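PDB 2Z72: protein-tyrosine-phosphatase from Shewanella sp., which probably hydrolyses phosphate esters of tyrosine residues in proteins, working at low temperature with zinc ions of a calcineurin-like metallophosphoesterase site. Local coordinates for residues E58-M63 and D184-Q189; I215-T220 and L245-F250. One frame throughout, in Å; residues are numbered along the deposited sequence. Where two conformers were deposited one is given.

Contact 1 (E58-M63 and D184-Q189); sequences EIKQIM and DTEIGQ
The E186 carboxylate receives the ammonium group of K60 from above its plane. K60 NZ stands 2.9 Å from E186 OE2, 37° out of the plane of the group, and the pair is a salt bridge. The Q189 amide is met quite differently. K60 NZ lies in the carbonyl plane of Q189, 2.8 Å from Q189 OE1, with a C=O...N angle of 159°. One ammonium thus bridges a carboxylate and an amide oxygen three residues apart on the first turn of helix 186-192.

The lysine chain also takes part. K60 CD passes 3.9 Å from Q189 CB. K60 CE lies 3.4 Å from E186 OE1. K60 bends at chi3 (-71°), which turns the CE-NZ end toward the two oxygens. The side chains of K60 and E186 cross at about a right angle.

Further bonds hold both acceptors. E186 OE1 bonds to Y130 of helix 122-138 and OE2 to T15, just after strand 8-14. This buried carboxylate is gripped at both oxygens and also links these parts of the chain to the K60 loop. Q189 NE2 bonds to the carbonyls of A183 and T15, which fixes the amide's flip and leaves OE1 facing the lysine. The positive charge and these bonds would probably keep E186 ionised.

T185 is the N-cap of the helix, its OG1 accepting from G188 N at 2.9 Å. K60 thus joins a type I beta turn, E58-Q61, to the first turn of a Thr-capped helix, 186-192.

Contact 2 (I215-T220 and L245-F250); sequences ISRELT and LNFLFF
Apolar contacts tie L219 to helix 243-249. Its CD1 methyl reaches the edge of the F247 ring, near the ring plane, with L219 CD1 3.6 Å from F247 CE1. The same L219 CD1 lies 4.0 Å from L248 CD2. One branch of L219 therefore serves two successive residues of the helix. The L219 and F247 side chains lie alongside each other and run in opposite senses.

R217 makes the second kind of contact, through the aliphatic part of its chain and the start of its guanidinium. R217 CD is 3.8 Å from F247 CD1. R217 NE is 3.7 Å from F247 CB. The guanidinium and ring planes are 22° apart, but the approach is oblique. The extended run of R217 from CG lays CD and NE beside F247.

Polar links of R217 go to neighbouring residues. Its charged end is held by two carboxylates in salt bridges, E213 through NE and D243 through NH2.

Between R217 and L219, E218 has positive phi and ends helix 212-216 in a Schellman motif. T220 then caps the next helix at K223 N. This is a tight Schellman-ended link between helices 212-216 and 221-231, packed against helix 243-249 within the calcineurin-like phosphoesterase region.

In the fold
The two contacts share no secondary-structure element and do not touch. Their centres are 25 Å apart, and contact 1 closes along the chain before contact 2 opens. Contact 1 is partly buried and polar. It joins the loop between strands 53-54 and 66-67 to helix 186-192, and its centre lies about 14 Å from the centre of the chain. Contact 2 is buried although its centre lies farther out, at about 21 Å. It has no hydrogen bond across its segments. It joins the turn after helix 212-216 to helix 243-249. Both set a loop or turn against a helix: an ammonium group bonding two oxygens in contact 1, mainly apolar side chains with an arginine alongside in contact 2.

Contact 1 (E58-M63 and D184-Q189)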
ATOM      1  N   GLU A  58      12.912  13.509  -1.087  0.64 12.37           N
ATOM      2  CA  GLU A  58      11.587  14.052  -1.010  0.64 15.88           C
ATOM      3  C   GLU A  58      10.491  13.052  -0.578  0.64 11.82           C
ATOM      4  O   GLU A  58       9.622  13.536   0.154  0.64 11.59           O
ATOM      5  CB  GLU A  58      11.083  14.625  -2.359  0.64 21.82           C
ATOM      6  CG  GLU A  58      12.049  15.308  -3.274  0.64 17.88           C
ATOM      7  CD  GLU A  58      11.670  15.675  -4.665  0.64 24.36           C
ATOM      8  OE1 GLU A  58      12.345  16.445  -5.403  0.64 32.99           O
ATOM      9  OE2 GLU A  58      10.656  15.220  -5.218  0.64 18.50           O
ATOM     10  N   ILE A  59      10.398  11.766  -0.959  1.00 12.09           N
ATOM     11  CA  ILE A  59       9.189  10.975  -0.830  1.00 10.56           C
ATOM     12  C   ILE A  59       8.968  10.429   0.570  1.00 10.21           C
ATOM     13  O   ILE A  59       7.932   9.838   0.814  1.00 11.18           O
ATOM     14  CB  ILE A  59       9.127   9.820  -1.855  1.00  9.97           C
ATOM     15  CG1 ILE A  59      10.262   8.828  -1.613  1.00 11.47           C
ATOM     16  CG2 ILE A  59       9.157  10.361  -3.241  1.00 12.94           C
ATOM     17  CD1 ILE A  59      10.200   7.592  -2.494  1.00 11.19           C
ATOM     18  N   LYS A  60       9.929  10.653   1.482  1.00  9.40           N
ATOM     19  CA  LYS A  60       9.702  10.335   2.878  1.00  9.74           C
ATOM     20  C   LYS A  60       9.057  11.506   3.636  1.00  9.76           C
ATOM     21  O   LYS A  60       8.789  11.369   4.842  1.00 10.74           O
ATOM     22  CB  LYS A  60      10.956   9.850   3.591  1.00 11.10           C
ATOM     23  CG  LYS A  60      11.617   8.671   2.870  1.00 12.37           C
ATOM     24  CD  LYS A  60      12.755   7.959   3.581  1.00 14.53           C
ATOM     25  CE  LYS A  60      13.952   8.827   3.624  1.00 15.34           C
ATOM     26  NZ  LYS A  60      15.182   8.149   4.211  1.00 12.61           N
ATOM     27  N   GLN A  61       8.738  12.605   2.973  1.00  9.68           N
ATOM     28  CA  GLN A  61       7.962  13.685   3.589  1.00  9.51           C
ATOM     29  C   GLN A  61       6.531  13.211   3.814  1.00  8.81           C
ATOM     30  O   GLN A  61       5.923  12.607   2.944  1.00  9.48           O
ATOM     31  CB  GLN A  61       8.009  14.882   2.669  1.00 11.08           C
ATOM     32  CG  GLN A  61       9.346  15.526   2.487  1.00 12.12           C
ATOM     33  CD  GLN A  61       9.429  16.562   1.368  1.00 16.20           C
ATOM     34  OE1 GLN A  61       8.458  16.740   0.608  1.00 18.08           O
ATOM     35  NE2 GLN A  61      10.599  17.127   1.230  1.00 24.77           N
ATOM     36  N   ILE A  62       5.986  13.586   4.960  1.00  8.62           N
ATOM     37  CA  ILE A  62       4.584  13.260   5.269  1.00  8.46           C
ATOM     38  C   ILE A  62       3.699  14.184   4.468  1.00  9.16           C
ATOM     39  O   ILE A  62       3.851  15.408   4.524  1.00  9.81           O
ATOM     40  CB  ILE A  62       4.296  13.389   6.766  1.00  9.09           C
ATOM     41  CG1 ILE A  62       5.161  12.444   7.616  1.00  9.38           C
ATOM     42  CG2 ILE A  62       2.821  13.177   7.085  1.00 10.60           C
ATOM     43  CD1 ILE A  62       5.213  12.761   9.088  1.00 10.57           C
ATOM     44  N   MET A  63       2.762  13.604   3.733  1.00  9.03           N
ATOM     45  CA  MET A  63       1.872  14.341   2.832  1.00  9.07           C
ATOM     46  C   MET A  63       0.495  14.454   3.432  1.00  8.73           C
ATOM     47  O   MET A  63       0.089  13.657   4.287  1.00  9.36           O
ATOM     48  CB  MET A  63       1.817  13.599   1.502  1.00  9.04           C
ATOM     49  CG  MET A  63       3.190  13.393   0.921  1.00 10.78           C
ATOM     50  SD  MET A  63       4.207  14.830   0.638  1.00 11.33           S
ATOM     51  CE  MET A  63       3.346  15.682  -0.635  1.00 13.53           C
ATOM     52  N   ASP A 184      15.450   2.363  11.263  1.00 10.74           N
ATOM     53  CA  ASP A 184      16.801   2.561  10.816  1.00 12.08           C
ATOM     54  C   ASP A 184      16.965   2.271   9.316  1.00 10.45           C
ATOM     55  O   ASP A 184      18.038   2.517   8.766  1.00 11.54           O
ATOM     56  CB  ASP A 184      17.809   1.644  11.559  0.54 15.34           C
ATOM     57  CG  ASP A 184      17.436   0.189  11.471  0.54 16.12           C
ATOM     58  OD1 ASP A 184      18.293  -0.654  11.151  0.54 18.53           O
ATOM     59  OD2 ASP A 184      16.271  -0.182  11.756  0.54 15.64           O
ATOM     60  N   THR A 185      15.918   1.723   8.710  1.00  9.25           N
ATOM     61  CA  THR A 185      15.977   1.310   7.350  1.00  8.70           C
ATOM     62  C   THR A 185      15.309   2.320   6.426  1.00  8.30           C
ATOM     63  O   THR A 185      14.322   2.992   6.818  1.00  9.11           O
ATOM     64  CB  THR A 185      15.350  -0.093   7.100  1.00  8.41           C
ATOM     65  OG1 THR A 185      13.947  -0.017   7.195  1.00  8.49           O
ATOM     66  CG2 THR A 185      15.946  -1.125   8.085  1.00  9.68           C
ATOM     67  N   GLU A 186      15.774   2.426   5.197  1.00  8.27           N
ATOM     68  CA  GLU A 186      15.183   3.301   4.203  1.00  8.28           C
ATOM     69  C   GLU A 186      13.705   3.005   3.991  1.00  8.72           C
ATOM     70  O   GLU A 186      12.847   3.911   4.038  1.00  8.47           O
ATOM     71  CB  GLU A 186      15.932   3.188   2.880  1.00  8.77           C
ATOM     72  CG  GLU A 186      15.469   4.140   1.789  1.00  9.25           C
ATOM     73  CD  GLU A 186      15.753   5.596   2.064  1.00 10.17           C
ATOM     74  OE1 GLU A 186      15.134   6.464   1.413  1.00 11.18           O
ATOM     75  OE2 GLU A 186      16.541   5.904   2.977  1.00 10.91           O
ATOM     76  N   ILE A 187      13.380   1.744   3.734  1.00  8.84           N
ATOM     77  CA  ILE A 187      11.977   1.350   3.513  1.00  7.54           C
ATOM     78  C   ILE A 187      11.161   1.614   4.771  1.00  7.53           C
ATOM     79  O   ILE A 187      10.025   2.096   4.661  1.00  7.97           O
ATOM     80  CB  ILE A 187      11.878  -0.087   3.014  1.00  7.90           C
ATOM     81  CG1 ILE A 187      12.493  -0.277   1.632  1.00  8.62           C
ATOM     82  CG2 ILE A 187      10.423  -0.559   3.053  1.00  8.46           C
ATOM     83  CD1 ILE A 187      11.845   0.493   0.512  1.00  9.36           C
ATOM     84  N   GLY A 188      11.692   1.305   5.931  1.00  7.66           N
ATOM     85  CA  GLY A 188      10.964   1.538   7.145  1.00  7.74           C
ATOM     86  C   GLY A 188      10.697   2.991   7.355  1.00  7.85           C
ATOM     87  O   GLY A 188       9.608   3.349   7.876  1.00  8.22           O
ATOM     88  N   GLN A 189      11.621   3.887   7.062  1.00  8.53           N
ATOM     89  CA  GLN A 189      11.439   5.323   7.200  1.00  7.72           C
ATOM     90  C   GLN A 189      10.365   5.799   6.222  1.00  8.34           C
ATOM     91  O   GLN A 189       9.469   6.597   6.594  1.00  9.18           O
ATOM     92  CB  GLN A 189      12.767   6.028   6.921  1.00  9.25           C
ATOM     93  CG  GLN A 189      13.787   5.789   8.007  1.00  9.64           C
ATOM     94  CD  GLN A 189      15.201   6.051   7.576  1.00  9.97           C
ATOM     95  OE1 GLN A 189      15.494   6.623   6.558  1.00 12.94           O
ATOM     96  NE2 GLN A 189      16.124   5.585   8.429  1.00 11.25           N
TER

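Contact 2 (I215-T220 and L245-F250)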
ATOM      1  N   ILE A 215     -17.166   7.046  14.363  1.00 17.00           N
ATOM      2  CA  ILE A 215     -18.055   8.199  14.623  1.00 16.62           C
ATOM      3  C   ILE A 215     -18.250   8.443  16.092  1.00 16.86           C
ATOM      4  O   ILE A 215     -18.165   9.539  16.595  1.00 17.75           O
ATOM      5  CB  ILE A 215     -19.412   7.973  13.897  1.00 17.06           C
ATOM      6  CG1 ILE A 215     -19.251   7.808  12.380  1.00 17.95           C
ATOM      7  CG2 ILE A 215     -20.354   9.080  14.285  1.00 20.70           C
ATOM      8  CD1 ILE A 215     -20.498   7.547  11.576  1.00 21.05           C
ATOM      9  N   SER A 216     -18.437   7.325  16.802  1.00 16.75           N
ATOM     10  CA  SER A 216     -18.668   7.498  18.248  1.00 18.91           C
ATOM     11  C   SER A 216     -17.411   7.973  18.957  1.00 17.78           C
ATOM     12  O   SER A 216     -17.543   8.707  19.963  1.00 20.17           O
ATOM     13  CB  SER A 216     -19.265   6.284  18.919  0.57 24.58           C
ATOM     14  OG  SER A 216     -18.430   5.181  18.733  0.57 18.92           O
ATOM     15  N   ARG A 217     -16.223   7.613  18.472  1.00 17.40           N
ATOM     16  CA  ARG A 217     -14.954   8.098  19.002  1.00 17.47           C
ATOM     17  C   ARG A 217     -14.555   9.486  18.499  1.00 17.18           C
ATOM     18  O   ARG A 217     -13.541   9.985  18.938  1.00 20.65           O
ATOM     19  CB  ARG A 217     -13.839   7.099  18.671  1.00 19.18           C
ATOM     20  CG  ARG A 217     -14.060   5.780  19.469  1.00 19.09           C
ATOM     21  CD  ARG A 217     -12.842   4.897  19.296  1.00 21.23           C
ATOM     22  NE  ARG A 217     -13.065   3.662  20.081  1.00 20.64           N
ATOM     23  CZ  ARG A 217     -12.791   3.553  21.368  1.00 24.95           C
ATOM     24  NH1 ARG A 217     -12.271   4.537  22.081  1.00 32.58           N
ATOM     25  NH2 ARG A 217     -13.045   2.401  21.973  1.00 31.59           N
ATOM     26  N   GLU A 218     -15.368  10.087  17.623  1.00 17.30           N
ATOM     27  CA  GLU A 218     -15.187  11.440  17.172  1.00 17.94           C
ATOM     28  C   GLU A 218     -13.790  11.558  16.565  1.00 16.54           C
ATOM     29  O   GLU A 218     -13.113  12.567  16.738  1.00 19.93           O
ATOM     30  CB  GLU A 218     -15.320  12.430  18.328  0.51 22.20           C
ATOM     31  CG  GLU A 218     -16.652  12.341  19.063  0.51 25.64           C
ATOM     32  CD  GLU A 218     -16.861  13.447  20.084  0.51 27.48           C
ATOM     33  OE1 GLU A 218     -18.027  13.899  20.241  0.51 33.65           O
ATOM     34  OE2 GLU A 218     -15.892  13.879  20.750  0.51 39.80           O
ATOM     35  N   LEU A 219     -13.364  10.557  15.805  1.00 16.15           N
ATOM     36  CA  LEU A 219     -12.059  10.619  15.155  1.00 14.44           C
ATOM     37  C   LEU A 219     -12.080  11.526  13.949  1.00 13.32           C
ATOM     38  O   LEU A 219     -13.096  11.912  13.378  1.00 15.12           O
ATOM     39  CB  LEU A 219     -11.613   9.204  14.751  1.00 15.32           C
ATOM     40  CG  LEU A 219     -10.950   8.409  15.867  1.00 15.27           C
ATOM     41  CD1 LEU A 219     -11.073   6.925  15.665  1.00 16.42           C
ATOM     42  CD2 LEU A 219      -9.487   8.849  15.974  1.00 17.73           C
ATOM     43  N   THR A 220     -10.887  11.961  13.547  1.00 13.26           N
ATOM     44  CA  THR A 220     -10.627  12.689  12.326  1.00 12.59           C
ATOM     45  C   THR A 220      -9.506  11.984  11.557  1.00 10.71           C
ATOM     46  O   THR A 220      -8.705  11.257  12.169  1.00 11.12           O
ATOM     47  CB  THR A 220     -10.222  14.152  12.559  1.00 14.35           C
ATOM     48  OG1 THR A 220      -8.954  14.123  13.191  1.00 14.00           O
ATOM     49  CG2 THR A 220     -11.262  14.883  13.410  1.00 18.57           C
ATOM     50  N   LEU A 245      -6.038   3.392  20.556  1.00 12.71           N
ATOM     51  CA  LEU A 245      -5.121   2.626  19.732  1.00 12.18           C
ATOM     52  C   LEU A 245      -5.664   1.228  19.469  1.00 12.15           C
ATOM     53  O   LEU A 245      -5.464   0.682  18.367  1.00 11.67           O
ATOM     54  CB  LEU A 245      -3.719   2.572  20.361  1.00 13.82           C
ATOM     55  CG  LEU A 245      -2.994   3.896  20.468  1.00 13.33           C
ATOM     56  CD1 LEU A 245      -1.635   3.711  21.141  1.00 14.75           C
ATOM     57  CD2 LEU A 245      -2.877   4.609  19.123  1.00 15.46           C
ATOM     58  N   ASN A 246      -6.306   0.637  20.456  1.00 12.85           N
ATOM     59  CA  ASN A 246      -6.866  -0.700  20.297  1.00 13.76           C
ATOM     60  C   ASN A 246      -7.886  -0.730  19.166  1.00 12.19           C
ATOM     61  O   ASN A 246      -7.881  -1.564  18.278  1.00 14.56           O
ATOM     62  CB  ASN A 246      -7.438  -1.116  21.644  0.58 14.38           C
ATOM     63  CG  ASN A 246      -7.934  -2.546  21.645  0.58 14.39           C
ATOM     64  OD1 ASN A 246      -8.586  -2.976  20.680  0.58 16.97           O
ATOM     65  ND2 ASN A 246      -7.649  -3.307  22.690  0.58 18.79           N
ATOM     66  N   PHE A 247      -8.761   0.273  19.170  1.00 12.62           N
ATOM     67  CA  PHE A 247      -9.704   0.455  18.041  1.00 12.28           C
ATOM     68  C   PHE A 247      -8.983   0.567  16.720  1.00 11.02           C
ATOM     69  O   PHE A 247      -9.267  -0.121  15.759  1.00 11.27           O
ATOM     70  CB  PHE A 247     -10.565   1.714  18.229  1.00 13.85           C
ATOM     71  CG  PHE A 247     -11.361   2.014  16.992  1.00 13.33           C
ATOM     72  CD1 PHE A 247     -11.174   3.200  16.294  1.00 14.60           C
ATOM     73  CD2 PHE A 247     -12.262   1.112  16.489  1.00 15.10           C
ATOM     74  CE1 PHE A 247     -11.854   3.462  15.140  1.00 15.19           C
ATOM     75  CE2 PHE A 247     -12.987   1.358  15.346  1.00 15.61           C
ATOM     76  CZ  PHE A 247     -12.774   2.515  14.652  1.00 14.44           C
ATOM     77  N   LEU A 248      -8.029   1.495  16.622  1.00 11.04           N
ATOM     78  CA  LEU A 248      -7.368   1.795  15.375  1.00 11.05           C
ATOM     79  C   LEU A 248      -6.607   0.618  14.804  1.00 10.23           C
ATOM     80  O   LEU A 248      -6.543   0.452  13.579  1.00 10.04           O
ATOM     81  CB  LEU A 248      -6.455   3.033  15.524  1.00 11.33           C
ATOM     82  CG  LEU A 248      -7.163   4.374  15.696  1.00 11.53           C
ATOM     83  CD1 LEU A 248      -6.125   5.459  16.022  1.00 13.26           C
ATOM     84  CD2 LEU A 248      -7.934   4.696  14.425  1.00 11.82           C
ATOM     85  N   PHE A 249      -5.966  -0.165  15.676  1.00 10.72           N
ATOM     86  CA  PHE A 249      -5.075  -1.203  15.192  1.00 10.81           C
ATOM     87  C   PHE A 249      -5.694  -2.564  15.064  1.00 11.26           C
ATOM     88  O   PHE A 249      -5.080  -3.436  14.393  1.00 11.96           O
ATOM     89  CB  PHE A 249      -3.833  -1.312  16.107  1.00 11.62           C
ATOM     90  CG  PHE A 249      -2.779  -0.273  15.756  1.00 10.12           C
ATOM     91  CD1 PHE A 249      -2.831   1.025  16.173  1.00 11.04           C
ATOM     92  CD2 PHE A 249      -1.724  -0.628  14.940  1.00 12.69           C
ATOM     93  CE1 PHE A 249      -1.867   1.975  15.833  1.00 11.19           C
ATOM     94  CE2 PHE A 249      -0.753   0.302  14.634  1.00 12.80           C
ATOM     95  CZ  PHE A 249      -0.836   1.596  15.043  1.00 11.08           C
ATOM     96  N   PHE A 250      -6.858  -2.821  15.626  1.00 12.51           N
ATOM     97  CA  PHE A 250      -7.380  -4.184  15.630  1.00 13.09           C
ATOM     98  C   PHE A 250      -8.697  -4.329  14.932  1.00 12.94           C
ATOM     99  O   PHE A 250      -9.008  -3.618  13.973  1.00 13.33           O
ATOM    100  CB  PHE A 250      -7.301  -4.704  17.089  1.00 16.83           C
ATOM    101  CG  PHE A 250      -5.851  -4.686  17.555  1.00 17.83           C
ATOM    102  CD1 PHE A 250      -5.533  -3.876  18.647  1.00 18.98           C
ATOM    103  CD2 PHE A 250      -4.849  -5.379  16.914  1.00 19.54           C
ATOM    104  CE1 PHE A 250      -4.217  -3.801  19.074  1.00 19.06           C
ATOM    105  CE2 PHE A 250      -3.514  -5.330  17.336  1.00 20.27           C
ATOM    106  CZ  PHE A 250      -3.232  -4.493  18.421  1.00 21.97           C
TER